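Local coordinates for protein L-threonine-O-3-phosphate decarboxylase (Porphyromonas gingivalis, PDB 3FKD) that probably binds pyridoxal 5'-phosphate and may decarboxylate L-threonine O-3-phosphate, at residues 17-21 / 327-331; 168-172 / 192-198; 203-207 / 228-232; 257-261 / 277-281. All coordinates share one frame; numbering follows the deposited sequence.

Interaction 1. Residues 17-21 / 327-331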
loop_
_atom_site.group_PDB
_atom_site.type_symbol
_atom_site.label_atom_id
_atom_site.label_comp_id
_atom_site.label_asym_id
_atom_site.label_seq_id
_atom_site.Cartn_x
_atom_site.Cartn_y
_atom_site.Cartn_z
ATOM N N ILE A 17 -1.076 17.166 23.058
ATOM C CA ILE A 17 -2.172 16.248 23.366
ATOM C C ILE A 17 -1.654 14.845 23.739
ATOM O O ILE A 17 -0.803 14.281 23.045
ATOM C CB ILE A 17 -3.139 16.105 22.185
ATOM C CG1 ILE A 17 -3.993 17.373 22.032
ATOM C CG2 ILE A 17 -4.035 14.869 22.376
ATOM C CD1 ILE A 17 -4.965 17.334 20.804
ATOM N N VAL A 18 -2.173 14.289 24.835
ATOM C CA VAL A 18 -1.801 12.948 25.292
ATOM C C VAL A 18 -2.761 11.891 24.738
ATOM O O VAL A 18 -3.992 12.002 24.920
ATOM C CB VAL A 18 -1.796 12.887 26.826
ATOM C CG1 VAL A 18 -1.359 11.486 27.336
ATOM C CG2 VAL A 18 -0.900 14.001 27.381
ATOM N N ASN A 19 -2.210 10.880 24.064
ATOM C CA ASN A 19 -3.041 9.963 23.300
ATOM C C ASN A 19 -3.288 8.631 23.986
ATOM O O ASN A 19 -2.353 7.881 24.229
ATOM C CB ASN A 19 -2.453 9.728 21.923
ATOM C CG ASN A 19 -3.487 9.234 20.941
ATOM O OD1 ASN A 19 -4.588 8.850 21.318
ATOM N ND2 ASN A 19 -3.142 9.249 19.678
ATOM N N PHE A 20 -4.562 8.358 24.293
ATOM C CA PHE A 20 -4.999 7.151 25.001
ATOM C C PHE A 20 -5.785 6.266 24.004
ATOM O O PHE A 20 -6.219 5.167 24.326
ATOM C CB PHE A 20 -5.882 7.494 26.252
ATOM C CG PHE A 20 -5.147 8.199 27.379
ATOM C CD1 PHE A 20 -4.615 7.480 28.442
ATOM C CD2 PHE A 20 -5.000 9.569 27.377
ATOM C CE1 PHE A 20 -3.906 8.115 29.463
ATOM C CE2 PHE A 20 -4.311 10.196 28.394
ATOM C CZ PHE A 20 -3.752 9.470 29.432
ATOM N N SER A 21 -5.942 6.739 22.776
ATOM C CA SER A 21 -6.824 6.094 21.795
ATOM C C SER A 21 -6.174 5.089 20.812
ATOM O O SER A 21 -6.879 4.489 20.010
ATOM C CB SER A 21 -7.505 7.171 20.983
ATOM O OG SER A 21 -6.653 7.580 19.936
ATOM N N GLN A 327 0.772 10.644 33.388
ATOM C CA GLN A 327 -0.334 10.963 32.475
ATOM C C GLN A 327 -1.563 10.200 32.910
ATOM O O GLN A 327 -2.668 10.683 32.777
ATOM C CB GLN A 327 0.012 10.568 31.027
ATOM C CG GLN A 327 0.626 11.690 30.155
ATOM C CD GLN A 327 1.781 11.230 29.273
ATOM O OE1 GLN A 327 2.030 10.036 29.084
ATOM N NE2 GLN A 327 2.513 12.189 28.769
ATOM N N ASN A 328 -1.349 8.977 33.395
ATOM C CA ASN A 328 -2.431 8.115 33.835
ATOM C C ASN A 328 -3.083 8.759 35.047
ATOM O O ASN A 328 -4.300 8.857 35.139
ATOM C CB ASN A 328 -1.927 6.701 34.186
ATOM C CG ASN A 328 -1.322 5.973 33.000
ATOM O OD1 ASN A 328 -1.554 6.335 31.849
ATOM N ND2 ASN A 328 -0.537 4.929 33.284
ATOM N N GLN A 329 -2.248 9.223 35.967
ATOM C CA GLN A 329 -2.744 9.855 37.178
ATOM C C GLN A 329 -3.643 11.029 36.766
ATOM O O GLN A 329 -4.797 11.146 37.182
ATOM C CB GLN A 329 -1.569 10.302 38.061
ATOM C CG GLN A 329 -1.948 10.729 39.488
ATOM C CD GLN A 329 -2.385 9.559 40.403
ATOM O OE1 GLN A 329 -2.824 8.499 39.918
ATOM N NE2 GLN A 329 -2.264 9.755 41.736
ATOM N N LEU A 330 -3.115 11.864 35.891
ATOM C CA LEU A 330 -3.816 13.044 35.435
ATOM C C LEU A 330 -5.057 12.738 34.564
ATOM O O LEU A 330 -5.935 13.594 34.387
ATOM C CB LEU A 330 -2.830 13.899 34.674
ATOM C CG LEU A 330 -3.351 15.181 34.064
ATOM C CD1 LEU A 330 -4.275 15.884 35.049
ATOM C CD2 LEU A 330 -2.139 16.041 33.664
ATOM N N PHE A 331 -5.143 11.523 34.035
ATOM C CA PHE A 331 -6.325 11.118 33.296
ATOM C C PHE A 331 -7.435 10.709 34.262
ATOM O O PHE A 331 -8.616 10.868 33.978
ATOM C CB PHE A 331 -5.971 9.984 32.329
ATOM C CG PHE A 331 -7.154 9.269 31.766
ATOM C CD1 PHE A 331 -7.457 9.365 30.426
ATOM C CD2 PHE A 331 -7.954 8.481 32.573
ATOM C CE1 PHE A 331 -8.551 8.683 29.899
ATOM C CE2 PHE A 331 -9.052 7.812 32.065
ATOM C CZ PHE A 331 -9.349 7.908 30.734
#
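Phe20 and Phe331 meet ring to ring between the chain's first strand and its last helix. Phe331 CD1 stands over the centre of the Phe20 ring, 3.6 Å above its plane. The two planes are inclined at 48°, an oblique pair, with centroids 4.7 Å apart. Phe331 gets there with CG anti to the backbone N (chi1 166°). Phe20 holds its CG beside the backbone N (chi1 -67°), which carries the ring across to the helix. Phe331 CB also touches the ring tip, 3.7 Å from Phe20 CZ. Two oxygens lie near the plane of the Phe20 ring, at its edge. Gln327 O is 3.7 Å from Phe20 CZ, and Asn328 OD1 is 3.8 Å from Phe20 CE1. Asn328 OD1 is also held, weakly, by the backbone N of Gln323.

Val18 meets the bent chain of Gln327. Both of its methyls touch the Gln327 methylene CG, with Val18 CG1 the nearer at 3.5 Å. The amide end of Gln327 turns back to the preceding turn of the chain, where OE1 accepts from Arg324 N.

Strand 18-19 is an outer strand of a five-stranded mixed sheet, and helix 325-339 packs beside it. An N-terminal segment joined to the small C-terminal domain in this way is consistent with a fold type I pyridoxal-phosphate enzyme.

Interaction 2. Residues 168-172 / 192-198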
loop_
_atom_site.group_PDB
_atom_site.type_symbol
_atom_site.label_atom_id
_atom_site.label_comp_id
_atom_site.label_asym_id
_atom_site.label_seq_id
_atom_site.Cartn_x
_atom_site.Cartn_y
_atom_site.Cartn_z
ATOM N N SER A 168 -0.382 -8.927 15.709
ATOM C CA SER A 168 0.065 -7.555 15.813
ATOM C C SER A 168 0.578 -7.222 17.192
ATOM O O SER A 168 1.428 -6.361 17.342
ATOM C CB SER A 168 -1.056 -6.573 15.473
ATOM O OG SER A 168 -1.359 -6.572 14.096
ATOM N N TYR A 169 0.009 -7.882 18.200
ATOM C CA TYR A 169 0.220 -7.560 19.613
ATOM C C TYR A 169 0.917 -8.688 20.340
ATOM O O TYR A 169 0.923 -8.725 21.575
ATOM C CB TYR A 169 -1.116 -7.281 20.305
ATOM C CG TYR A 169 -1.954 -6.235 19.630
ATOM C CD1 TYR A 169 -1.667 -4.873 19.770
ATOM C CD2 TYR A 169 -3.042 -6.605 18.850
ATOM C CE1 TYR A 169 -2.446 -3.911 19.140
ATOM C CE2 TYR A 169 -3.820 -5.655 18.212
ATOM C CZ TYR A 169 -3.525 -4.314 18.355
ATOM O OH TYR A 169 -4.316 -3.398 17.704
ATOM N N VAL A 170 1.517 -9.596 19.582
ATOM C CA VAL A 170 2.153 -10.751 20.164
ATOM C C VAL A 170 3.233 -10.319 21.151
ATOM O O VAL A 170 3.549 -11.049 22.066
ATOM C CB VAL A 170 2.746 -11.671 19.101
ATOM C CG1 VAL A 170 4.217 -11.360 18.882
ATOM C CG2 VAL A 170 2.564 -13.110 19.514
ATOM N N SER A 171 3.780 -9.121 20.997
ATOM C CA SER A 171 4.762 -8.646 21.958
ATOM C C SER A 171 4.201 -7.773 23.138
ATOM O O SER A 171 4.946 -7.352 24.039
ATOM C CB SER A 171 5.954 -7.981 21.211
ATOM O OG SER A 171 5.739 -6.588 21.114
ATOM N N PHE A 172 2.895 -7.522 23.133
ATOM C CA PHE A 172 2.210 -6.784 24.205
ATOM C C PHE A 172 1.804 -7.734 25.346
ATOM O O PHE A 172 0.884 -7.465 26.066
ATOM C CB PHE A 172 0.924 -6.103 23.679
ATOM C CG PHE A 172 1.162 -4.948 22.733
ATOM C CD1 PHE A 172 0.290 -3.877 22.716
ATOM C CD2 PHE A 172 2.243 -4.944 21.853
ATOM C CE1 PHE A 172 0.479 -2.820 21.852
ATOM C CE2 PHE A 172 2.452 -3.890 20.982
ATOM C CZ PHE A 172 1.578 -2.824 20.976
ATOM N N VAL A 192 -0.230 -13.149 10.724
ATOM C CA VAL A 192 -0.116 -11.846 10.109
ATOM C C VAL A 192 0.588 -11.003 11.120
ATOM O O VAL A 192 0.038 -10.708 12.161
ATOM C CB VAL A 192 -1.484 -11.203 9.728
ATOM C CG1 VAL A 192 -1.313 -9.709 9.303
ATOM C CG2 VAL A 192 -2.180 -12.034 8.635
ATOM N N TYR A 193 1.825 -10.640 10.796
ATOM C CA TYR A 193 2.654 -9.849 11.675
ATOM C C TYR A 193 2.621 -8.349 11.320
ATOM O O TYR A 193 2.215 -7.982 10.217
ATOM C CB TYR A 193 4.067 -10.408 11.679
ATOM C CG TYR A 193 4.192 -11.570 12.621
ATOM C CD1 TYR A 193 4.540 -11.370 13.963
ATOM C CD2 TYR A 193 3.927 -12.871 12.199
ATOM C CE1 TYR A 193 4.649 -12.419 14.831
ATOM C CE2 TYR A 193 4.027 -13.943 13.094
ATOM C CZ TYR A 193 4.384 -13.700 14.401
ATOM O OH TYR A 193 4.500 -14.737 15.291
ATOM N N SER A 194 3.039 -7.504 12.262
ATOM C CA SER A 194 2.915 -6.060 12.120
ATOM C C SER A 194 4.127 -5.239 12.594
ATOM O O SER A 194 4.732 -5.522 13.600
ATOM C CB SER A 194 1.671 -5.585 12.868
ATOM O OG SER A 194 1.559 -4.187 12.770
ATOM N N PHE A 195 4.434 -4.177 11.882
ATOM C CA PHE A 195 5.507 -3.300 12.281
ATOM C C PHE A 195 4.901 -2.021 12.814
ATOM O O PHE A 195 5.588 -1.211 13.417
ATOM C CB PHE A 195 6.482 -3.026 11.112
ATOM C CG PHE A 195 7.488 -4.144 10.870
ATOM C CD1 PHE A 195 8.731 -4.145 11.512
ATOM C CD2 PHE A 195 7.209 -5.172 9.982
ATOM C CE1 PHE A 195 9.641 -5.171 11.323
ATOM C CE2 PHE A 195 8.119 -6.196 9.776
ATOM C CZ PHE A 195 9.324 -6.194 10.437
ATOM N N SER A 196 3.602 -1.836 12.600
ATOM C CA SER A 196 2.964 -0.607 13.075
ATOM C C SER A 196 2.914 -0.468 14.598
ATOM O O SER A 196 3.156 0.614 15.116
ATOM C CB SER A 196 1.529 -0.449 12.562
ATOM O OG SER A 196 1.318 -1.021 11.312
ATOM N N HIS A 197 2.551 -1.555 15.290
ATOM C CA HIS A 197 2.140 -1.491 16.702
ATOM C C HIS A 197 3.299 -1.552 17.681
ATOM O O HIS A 197 3.437 -0.656 18.494
ATOM C CB HIS A 197 1.144 -2.593 17.031
ATOM C CG HIS A 197 -0.049 -2.604 16.131
ATOM N ND1 HIS A 197 -1.137 -1.770 16.316
ATOM C CD2 HIS A 197 -0.328 -3.355 15.047
ATOM C CE1 HIS A 197 -2.023 -2.002 15.375
ATOM N NE2 HIS A 197 -1.558 -2.962 14.594
ATOM N N ALA A 198 4.116 -2.612 17.563
ATOM C CA ALA A 198 5.230 -2.884 18.480
ATOM C C ALA A 198 6.329 -1.857 18.344
ATOM O O ALA A 198 7.083 -1.649 19.279
ATOM C CB ALA A 198 5.798 -4.306 18.298
HETATM O O HOH W 1 3.233 -4.834 15.974
#
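The His197 ring has Tyr169 CZ over one face and Ser196 CB over the other, both offset toward the rim. Ser194 CB and an ordered water lie at its edge, in plane. The Tyr169 and His197 planes are inclined at 46°, with centroids 4.8 Å apart. The Phe172 ring carries Tyr169 CD1 on one face and meets His197 O and Ala198 CA with its edge. This lies near the middle of the chain, in the large domain of the aminotransferase class I and II fold. His197 sits in a Ser-Phe-Ser-His sequence. Many relatives carry the Schiff-base lysine at what is probably the equivalent position.

Ser168 packs against the CD2 corner of the imidazole. Ser168 CB is 3.3 Å from His197 CD2, a tight approach. Ser168 OG lies beside the backbone N (chi1 -71°) and touches Ser194 CB at 3.4 Å. Its hydrogen bond goes to Asp166 OD1. Tyr169 OH comes 3.6 Å from His197 CE1, but bonds to Thr23 OG1. Tyr47 of the second subunit also packs on His197, so the imidazole lies near the dimer interface.

Further along, Ser171 OG meets the methyl of Ala198, and Val170 CG1 rests against Tyr193 CE1. The water joins the two segments: it donates to Ser168 O at 2.7 Å and Ser194 O at 2.9 Å, and accepts from Ala198 N at 2.9 Å.

Interaction 3. Residues 203-207 / 228-232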
loop_
_atom_site.group_PDB
_atom_site.type_symbol
_atom_site.label_atom_id
_atom_site.label_comp_id
_atom_site.label_asym_id
_atom_site.label_seq_id
_atom_site.Cartn_x
_atom_site.Cartn_y
_atom_site.Cartn_z
ATOM N N GLY A 203 2.614 4.698 10.148
ATOM C CA GLY A 203 2.661 5.452 8.913
ATOM C C GLY A 203 3.519 4.865 7.794
ATOM O O GLY A 203 3.356 5.236 6.651
ATOM N N LEU A 204 4.410 3.942 8.123
ATOM C CA LEU A 204 5.238 3.275 7.150
ATOM C C LEU A 204 4.520 2.186 6.377
ATOM O O LEU A 204 4.937 1.842 5.277
ATOM C CB LEU A 204 6.478 2.693 7.825
ATOM C CG LEU A 204 7.826 3.367 7.592
ATOM C CD1 LEU A 204 7.593 4.766 7.087
ATOM C CD2 LEU A 204 8.666 3.377 8.883
ATOM N N ARG A 205 3.441 1.658 6.946
ATOM C CA ARG A 205 2.638 0.601 6.303
ATOM C C ARG A 205 3.434 -0.626 5.951
ATOM O O ARG A 205 3.666 -0.868 4.802
ATOM C CB ARG A 205 1.943 1.114 5.035
ATOM C CG ARG A 205 1.277 2.514 5.188
ATOM C CD ARG A 205 0.245 2.658 6.372
ATOM N NE ARG A 205 -0.812 1.669 6.323
ATOM C CZ ARG A 205 -1.042 0.739 7.253
ATOM N NH1 ARG A 205 -0.298 0.672 8.355
ATOM N NH2 ARG A 205 -2.046 -0.125 7.091
ATOM N N ILE A 206 3.834 -1.421 6.931
ATOM C CA ILE A 206 4.572 -2.621 6.616
ATOM C C ILE A 206 4.162 -3.758 7.603
ATOM O O ILE A 206 3.881 -3.495 8.772
ATOM C CB ILE A 206 6.107 -2.310 6.428
ATOM C CG1 ILE A 206 6.837 -3.433 5.694
ATOM C CG2 ILE A 206 6.852 -1.874 7.728
ATOM C CD1 ILE A 206 6.650 -4.776 6.274
ATOM N N GLY A 207 4.051 -4.996 7.094
ATOM C CA GLY A 207 3.640 -6.150 7.863
ATOM C C GLY A 207 3.917 -7.392 7.057
ATOM O O GLY A 207 4.451 -7.288 5.966
ATOM N N VAL A 228 5.091 -2.860 -1.452
ATOM C CA VAL A 228 5.744 -2.454 -0.202
ATOM C C VAL A 228 6.785 -1.365 -0.459
ATOM O O VAL A 228 7.791 -1.614 -1.131
ATOM C CB VAL A 228 6.418 -3.664 0.523
ATOM C CG1 VAL A 228 6.983 -3.234 1.827
ATOM C CG2 VAL A 228 5.397 -4.790 0.736
ATOM N N ASN A 229 6.543 -0.173 0.071
ATOM C CA ASN A 229 7.388 0.960 -0.238
ATOM C C ASN A 229 8.804 0.867 0.390
ATOM O O ASN A 229 9.036 0.107 1.348
ATOM C CB ASN A 229 6.683 2.281 0.112
ATOM C CG ASN A 229 6.556 2.505 1.624
ATOM O OD1 ASN A 229 7.514 2.928 2.273
ATOM N ND2 ASN A 229 5.376 2.180 2.190
ATOM N N ALA A 230 9.722 1.654 -0.181
ATOM C CA ALA A 230 11.176 1.507 -0.001
ATOM C C ALA A 230 11.661 1.836 1.379
ATOM O O ALA A 230 12.484 1.126 1.924
ATOM C CB ALA A 230 11.964 2.364 -1.053
ATOM N N LEU A 231 11.160 2.933 1.931
ATOM C CA LEU A 231 11.528 3.358 3.270
ATOM C C LEU A 231 11.043 2.360 4.284
ATOM O O LEU A 231 11.731 2.139 5.271
ATOM C CB LEU A 231 10.904 4.695 3.601
ATOM C CG LEU A 231 11.567 5.901 2.969
ATOM C CD1 LEU A 231 10.665 7.102 3.249
ATOM C CD2 LEU A 231 13.041 6.111 3.470
ATOM N N ALA A 232 9.861 1.786 4.059
ATOM C CA ALA A 232 9.322 0.773 4.972
ATOM C C ALA A 232 10.202 -0.451 4.988
ATOM O O ALA A 232 10.442 -1.032 6.054
ATOM C CB ALA A 232 7.845 0.387 4.636
#
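The loop 203-207 comes closest to the start of helix 230-241 at Leu204 and Ala232, whose CA atoms are 5.3 Å apart, and then turns through Arg205 with positive phi (57°). Ala232 CB fills the narrow part of the contact. Ala232 CB sits 3.3 Å from Leu204 O and 3.7 Å from Ile206 CB. Leu204 adds its CB and CG alongside the same alanine.

Asn229 supplies the polar link. Its CG lies between its backbone N and carbonyl carbon (chi1 71°), which turns the amide back over the helix start. Asn229 ND2 donates to Leu204 O at 3.1 Å. The N-H points almost straight at this oxygen (163°), and the oxygen lies close to the amide plane. Asn229 OD1 accepts from Ala232 N at 3.2 Å, with the donor above the carbonyl plane. Asn229 is thus the N-cap of the helix, and one amide group both caps it and grips the loop. Two bonds together limit the rotation of that amide.

The loop carries the Gly-Leu-Arg-Ile-Gly sequence of class I and II aminotransferases. In relatives the arginine of this sequence commonly helps hold the cofactor phosphate, and Arg205 probably corresponds to it. Here Arg205 NE bonds Trp226 O of the second subunit, and NH1 bonds Pro202 O. The Asn229 residues of the two subunits also pack on each other, which places the contact at the dimer interface.

Ile206 reaches beyond the alanine. Ile206 CG1 is anti to the backbone N and meets Val228 CG1 at 3.9 Å. Val72 of strand 70-73 packs on both of these side chains.

Interaction 4. Residues 257-261 / 277-281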
loop_
_atom_site.group_PDB
_atom_site.type_symbol
_atom_site.label_atom_id
_atom_site.label_comp_id
_atom_site.label_asym_id
_atom_site.label_seq_id
_atom_site.Cartn_x
_atom_site.Cartn_y
_atom_site.Cartn_z
ATOM N N THR A 257 -0.271 -0.695 33.924
ATOM C CA THR A 257 -1.634 -0.926 33.510
ATOM C C THR A 257 -2.494 -1.411 34.707
ATOM O O THR A 257 -3.674 -1.050 34.839
ATOM C CB THR A 257 -1.662 -1.974 32.398
ATOM O OG1 THR A 257 -1.045 -1.436 31.229
ATOM C CG2 THR A 257 -3.056 -2.358 32.078
ATOM N N VAL A 258 -1.897 -2.255 35.544
ATOM C CA VAL A 258 -2.541 -2.689 36.755
ATOM C C VAL A 258 -2.800 -1.476 37.664
ATOM O O VAL A 258 -3.928 -1.269 38.069
ATOM C CB VAL A 258 -1.704 -3.754 37.458
ATOM C CG1 VAL A 258 -2.221 -4.019 38.872
ATOM C CG2 VAL A 258 -1.638 -5.013 36.611
ATOM N N ASP A 259 -1.782 -0.655 37.953
ATOM C CA ASP A 259 -2.010 0.562 38.750
ATOM C C ASP A 259 -3.028 1.496 38.096
ATOM O O ASP A 259 -3.675 2.286 38.779
ATOM C CB ASP A 259 -0.746 1.382 39.012
ATOM C CG ASP A 259 0.421 0.561 39.518
ATOM O OD1 ASP A 259 0.236 -0.591 39.969
ATOM O OD2 ASP A 259 1.550 1.103 39.444
ATOM N N PHE A 260 -3.157 1.424 36.771
ATOM C CA PHE A 260 -4.130 2.254 36.070
ATOM C C PHE A 260 -5.549 1.702 36.244
ATOM O O PHE A 260 -6.467 2.458 36.555
ATOM C CB PHE A 260 -3.752 2.363 34.597
ATOM C CG PHE A 260 -4.446 3.485 33.845
ATOM C CD1 PHE A 260 -5.099 4.498 34.508
ATOM C CD2 PHE A 260 -4.371 3.543 32.463
ATOM C CE1 PHE A 260 -5.698 5.524 33.817
ATOM C CE2 PHE A 260 -4.965 4.571 31.790
ATOM C CZ PHE A 260 -5.643 5.557 32.472
ATOM N N ILE A 261 -5.712 0.388 36.072
ATOM C CA ILE A 261 -7.019 -0.251 36.154
ATOM C C ILE A 261 -7.626 -0.234 37.558
ATOM O O ILE A 261 -8.837 -0.076 37.722
ATOM C CB ILE A 261 -6.986 -1.684 35.587
ATOM C CG1 ILE A 261 -6.707 -1.628 34.056
ATOM C CG2 ILE A 261 -8.310 -2.375 35.865
ATOM C CD1 ILE A 261 -6.581 -2.983 33.358
ATOM N N THR A 277 -3.630 -7.346 28.500
ATOM C CA THR A 277 -2.565 -6.605 27.862
ATOM C C THR A 277 -2.630 -5.140 28.250
ATOM O O THR A 277 -3.356 -4.798 29.153
ATOM C CB THR A 277 -2.574 -6.784 26.314
ATOM O OG1 THR A 277 -1.339 -6.327 25.781
ATOM C CG2 THR A 277 -3.697 -5.982 25.650
ATOM N N THR A 278 -1.903 -4.271 27.546
ATOM C CA THR A 278 -1.728 -2.887 27.999
ATOM C C THR A 278 -2.780 -1.869 27.513
ATOM O O THR A 278 -2.703 -0.678 27.828
ATOM C CB THR A 278 -0.357 -2.384 27.636
ATOM O OG1 THR A 278 -0.220 -2.517 26.233
ATOM C CG2 THR A 278 0.702 -3.246 28.260
ATOM N N PHE A 279 -3.753 -2.333 26.755
ATOM C CA PHE A 279 -4.950 -1.531 26.535
ATOM C C PHE A 279 -6.172 -2.345 26.997
ATOM O O PHE A 279 -6.072 -3.553 27.186
ATOM C CB PHE A 279 -5.079 -1.151 25.057
ATOM C CG PHE A 279 -5.012 -2.327 24.136
ATOM C CD1 PHE A 279 -6.139 -3.064 23.865
ATOM C CD2 PHE A 279 -3.799 -2.701 23.559
ATOM C CE1 PHE A 279 -6.065 -4.160 23.042
ATOM C CE2 PHE A 279 -3.716 -3.792 22.726
ATOM C CZ PHE A 279 -4.831 -4.519 22.448
ATOM N N PHE A 280 -7.321 -1.689 27.141
ATOM C CA PHE A 280 -8.501 -2.309 27.772
ATOM C C PHE A 280 -9.780 -1.515 27.474
ATOM O O PHE A 280 -9.734 -0.338 27.150
ATOM C CB PHE A 280 -8.293 -2.426 29.327
ATOM C CG PHE A 280 -7.893 -1.130 29.964
ATOM C CD1 PHE A 280 -8.850 -0.178 30.291
ATOM C CD2 PHE A 280 -6.556 -0.821 30.156
ATOM C CE1 PHE A 280 -8.492 1.027 30.834
ATOM C CE2 PHE A 280 -6.189 0.391 30.677
ATOM C CZ PHE A 280 -7.172 1.319 31.042
ATOM N N LEU A 281 -10.926 -2.163 27.605
ATOM C CA LEU A 281 -12.221 -1.489 27.540
ATOM C C LEU A 281 -12.649 -0.913 28.946
ATOM O O LEU A 281 -12.512 -1.565 29.990
ATOM C CB LEU A 281 -13.253 -2.495 27.004
ATOM C CG LEU A 281 -13.759 -2.584 25.557
ATOM C CD1 LEU A 281 -13.015 -1.812 24.498
ATOM C CD2 LEU A 281 -13.880 -4.035 25.147
#
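Helix 257-261 runs beside strand 279-281 in nearly the same direction: the axes of these short segments are 25° apart and approach to 10.4 Å. The backbones are nearest at the start, where the CA atoms of Thr257 and Thr278 lie 5.9 Å apart.

Phe280 is the side chain on the strand that reaches the helix. Its chi1 of 52° places the ring between the backbone N and carbonyl carbon, directed at two helix residues. Ile261 lies over one face. Ile261 CG1 is 4.0 Å from the Phe280 ring centroid and 15° off the normal, a CH-pi contact, and CD1 follows along the rim. Phe260 meets the ring from the side. The edge of Phe280 is turned toward the face of Phe260 in an offset edge-to-face pair, with Phe280 CZ 3.8 Å from Phe260 CD2. The CZ edge of Phe260 goes on to meet the Phe331 ring.

Thr257 closes the end of the contact. Thr257 OG1 lies 3.6 Å from Thr278 CA, and Thr257 CG2 faces Thr277 O at 3.8 Å. The hydroxyl bonds to Trp253 O, one turn back in its own helix, and to Thr322 OG1, in the loop after strand 317-321.

Helix 250-266 thus lies on the five-stranded sheet of the small domain. With the Thr257 hydroxyl engaged elsewhere, this join depends on ring, methylene and methyl packing, which probably helps to fix the angle of the Phe280 ring.

How the interactions relate
Interactions 1 and 4 belong to the small domain and share its five-stranded sheet. They touch where Phe331 CD2 lies 3.7 Å from Phe260 CZ. Interactions 2 and 3 belong to the large domain, with centres about 14 Å apart. Phe195 N and Ile206 O, 3.2 Å apart, probably form a hydrogen bond between them. Interactions 2 and 3 both reach the second subunit. Interaction 2 also meets interaction 4 across the domain boundary, with Tyr169 CD1 3.8 Å from Phe279 CE2. Interactions 3 and 4 lie on opposite sides of the chain's centre, their own centres about 30 Å apart. By family comparison, interaction 2 probably lines the cofactor site, with Arg205 of interaction 3 close by.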